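Local coordinates for beta sliding clamp (Streptococcus pneumoniae, PDB 2AWA), which forms a ring-shaped head-to-tail homodimer around DNA and probably tethers DNA polymerases and other proteins to it, making replication processive, at residues 277-282 with 354-359. Sequence-based numbering, arbitrary orientation.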
loop_
_atom_site.group_PDB
_atom_site.type_symbol
_atom_site.label_atom_id
_atom_site.label_comp_id
_atom_site.label_asym_id
_atom_site.label_seq_id
_atom_site.Cartn_x
_atom_site.Cartn_y
_atom_site.Cartn_z
ATOM N N THR B 277 -25.555 23.828 -12.223
ATOM C CA THR B 277 -24.773 24.068 -11.028
ATOM C C THR B 277 -24.959 22.919 -10.052
ATOM O O THR B 277 -26.065 22.632 -9.590
ATOM C CB THR B 277 -25.087 25.438 -10.417
ATOM O OG1 THR B 277 -24.866 26.451 -11.412
ATOM C CG2 THR B 277 -24.164 25.716 -9.257
ATOM N N PHE B 278 -23.852 22.254 -9.761
ATOM C CA PHE B 278 -23.873 20.982 -9.072
ATOM C C PHE B 278 -23.175 21.081 -7.749
ATOM O O PHE B 278 -22.274 21.898 -7.580
ATOM C CB PHE B 278 -23.076 19.964 -9.852
ATOM C CG PHE B 278 -23.756 19.406 -11.053
ATOM C CD1 PHE B 278 -24.672 18.361 -10.929
ATOM C CD2 PHE B 278 -23.379 19.824 -12.333
ATOM C CE1 PHE B 278 -25.263 17.777 -12.080
ATOM C CE2 PHE B 278 -23.951 19.255 -13.467
ATOM C CZ PHE B 278 -24.906 18.243 -13.339
ATOM N N ASN B 279 -23.573 20.215 -6.825
ATOM C CA ASN B 279 -22.767 19.904 -5.660
ATOM C C ASN B 279 -21.571 19.038 -6.123
ATOM O O ASN B 279 -21.751 17.973 -6.762
ATOM C CB ASN B 279 -23.598 19.171 -4.599
ATOM C CG ASN B 279 -22.770 18.774 -3.396
ATOM O OD1 ASN B 279 -22.165 17.712 -3.381
ATOM N ND2 ASN B 279 -22.720 19.640 -2.387
ATOM N N VAL B 280 -20.363 19.498 -5.790
ATOM C CA VAL B 280 -19.135 18.936 -6.345
ATOM C C VAL B 280 -18.994 17.487 -5.942
ATOM O O VAL B 280 -18.770 16.611 -6.792
ATOM C CB VAL B 280 -17.889 19.739 -5.878
ATOM C CG1 VAL B 280 -16.583 19.019 -6.223
ATOM C CG2 VAL B 280 -17.900 21.119 -6.498
ATOM N N VAL B 281 -19.150 17.242 -4.646
ATOM C CA VAL B 281 -18.986 15.900 -4.101
ATOM C C VAL B 281 -19.996 14.947 -4.706
ATOM O O VAL B 281 -19.629 13.871 -5.155
ATOM C CB VAL B 281 -19.083 15.873 -2.573
ATOM C CG1 VAL B 281 -19.065 14.465 -2.077
ATOM C CG2 VAL B 281 -17.908 16.643 -1.954
ATOM N N ASN B 282 -21.263 15.344 -4.730
ATOM C CA ASN B 282 -22.324 14.479 -5.247
ATOM C C ASN B 282 -22.103 14.156 -6.687
ATOM O O ASN B 282 -22.313 13.039 -7.093
ATOM C CB ASN B 282 -23.696 15.127 -5.105
ATOM C CG ASN B 282 -24.157 15.195 -3.681
ATOM O OD1 ASN B 282 -23.494 14.668 -2.771
ATOM N ND2 ASN B 282 -25.299 15.855 -3.460
ATOM N N ASN B 354 -11.748 23.304 -4.791
ATOM C CA ASN B 354 -11.863 23.425 -3.342
ATOM C C ASN B 354 -13.248 23.936 -2.896
ATOM O O ASN B 354 -13.467 24.165 -1.717
ATOM C CB ASN B 354 -10.751 24.334 -2.797
ATOM C CG ASN B 354 -9.337 23.781 -3.077
ATOM O OD1 ASN B 354 -9.061 22.603 -2.821
ATOM N ND2 ASN B 354 -8.439 24.642 -3.592
ATOM N N SER B 355 -14.186 24.090 -3.831
ATOM C CA SER B 355 -15.496 24.673 -3.528
ATOM C C SER B 355 -16.605 23.650 -3.359
ATOM O O SER B 355 -16.541 22.542 -3.894
ATOM C CB SER B 355 -15.902 25.657 -4.619
ATOM O OG SER B 355 -16.113 25.005 -5.843
ATOM N N GLU B 356 -17.639 24.048 -2.626
ATOM C CA GLU B 356 -18.808 23.201 -2.410
ATOM C C GLU B 356 -19.554 22.923 -3.712
ATOM O O GLU B 356 -20.105 21.852 -3.891
ATOM C CB GLU B 356 -19.757 23.859 -1.405
ATOM C CG GLU B 356 -20.911 22.959 -0.976
ATOM C CD GLU B 356 -21.895 23.623 -0.017
ATOM O OE1 GLU B 356 -21.503 24.537 0.746
ATOM O OE2 GLU B 356 -23.078 23.214 -0.023
ATOM N N LYS B 357 -19.571 23.891 -4.618
ATOM C CA LYS B 357 -20.413 23.816 -5.796
ATOM C C LYS B 357 -19.623 24.111 -7.050
ATOM O O LYS B 357 -18.556 24.714 -6.985
ATOM C CB LYS B 357 -21.599 24.782 -5.679
ATOM C CG LYS B 357 -22.888 24.140 -5.179
ATOM C CD LYS B 357 -23.984 25.183 -4.844
ATOM C CE LYS B 357 -24.101 25.438 -3.332
ATOM N NZ LYS B 357 -25.292 26.263 -2.967
ATOM N N VAL B 358 -20.143 23.632 -8.180
ATOM C CA VAL B 358 -19.479 23.783 -9.470
ATOM C C VAL B 358 -20.487 24.176 -10.538
ATOM O O VAL B 358 -21.552 23.571 -10.663
ATOM C CB VAL B 358 -18.723 22.494 -9.903
ATOM C CG1 VAL B 358 -19.673 21.302 -10.080
ATOM C CG2 VAL B 358 -17.928 22.729 -11.187
ATOM N N THR B 359 -20.153 25.212 -11.294
ATOM C CA THR B 359 -20.963 25.570 -12.440
ATOM C C THR B 359 -20.328 25.068 -13.722
ATOM O O THR B 359 -19.221 25.462 -14.050
ATOM C CB THR B 359 -21.151 27.053 -12.511
ATOM O OG1 THR B 359 -21.928 27.444 -11.379
ATOM C CG2 THR B 359 -21.890 27.433 -13.777
HETATM O O HOH W 1 -19.234 19.507 -2.656
#
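Phe278 and Val358 form the central, hydrogen-bonded pair where the end of strand 274-279 runs antiparallel to the start of strand 357-362, in the C-terminal domain of the clamp. Phe278 N reaches Val358 O at 2.8 Å with a nearly straight N-H (170°), and Val358 N returns the bond to Phe278 O. The packing is tight on the face carrying these two side chains. CG1 of Val358, set between its own backbone N and carbonyl carbon (chi1 62°), meets CB of Phe278 at 3.7 Å, while the phenyl ring leads away towards Thr329. Val280, in the first turn of helix 280-294, adds to this side: its CG2 lies 3.8 Å from Val358 CB and 3.3 Å from Ser355 O. Leu350 of helix 343-351 touches both valines, so this face of the sheet packs against that helix.

The opposite face is more polar and looser. Thr277 OG1 and Thr359 OG1 are hydrogen-bonded there at 3.1 Å. Thr277 CG2 rests near the same Thr359 oxygen. Lys357 lays its CG against Phe278 O, but the end of its chain leads away from the other strand. Towards solvent, Asn279 ND2 lies 4.0 Å from CG of the exposed Glu356, a loose contact, with the amide and carboxylate planes turned 66° apart.

Where strand becomes helix, two bonds converge on Glu356 O: Val280 N donates almost linearly, and a water donates to the same oxygen while accepting from Val281 N. Asn279 is the N-cap, its OD1 taking Asn282 N at 2.9 Å. Val280 N is thus satisfied by the Glu356 carbonyl, Val281 N by the water and Asn282 N by the Asn279 side chain, so the carbonyl just before strand 357-362 holds the helix start beside the paired strands.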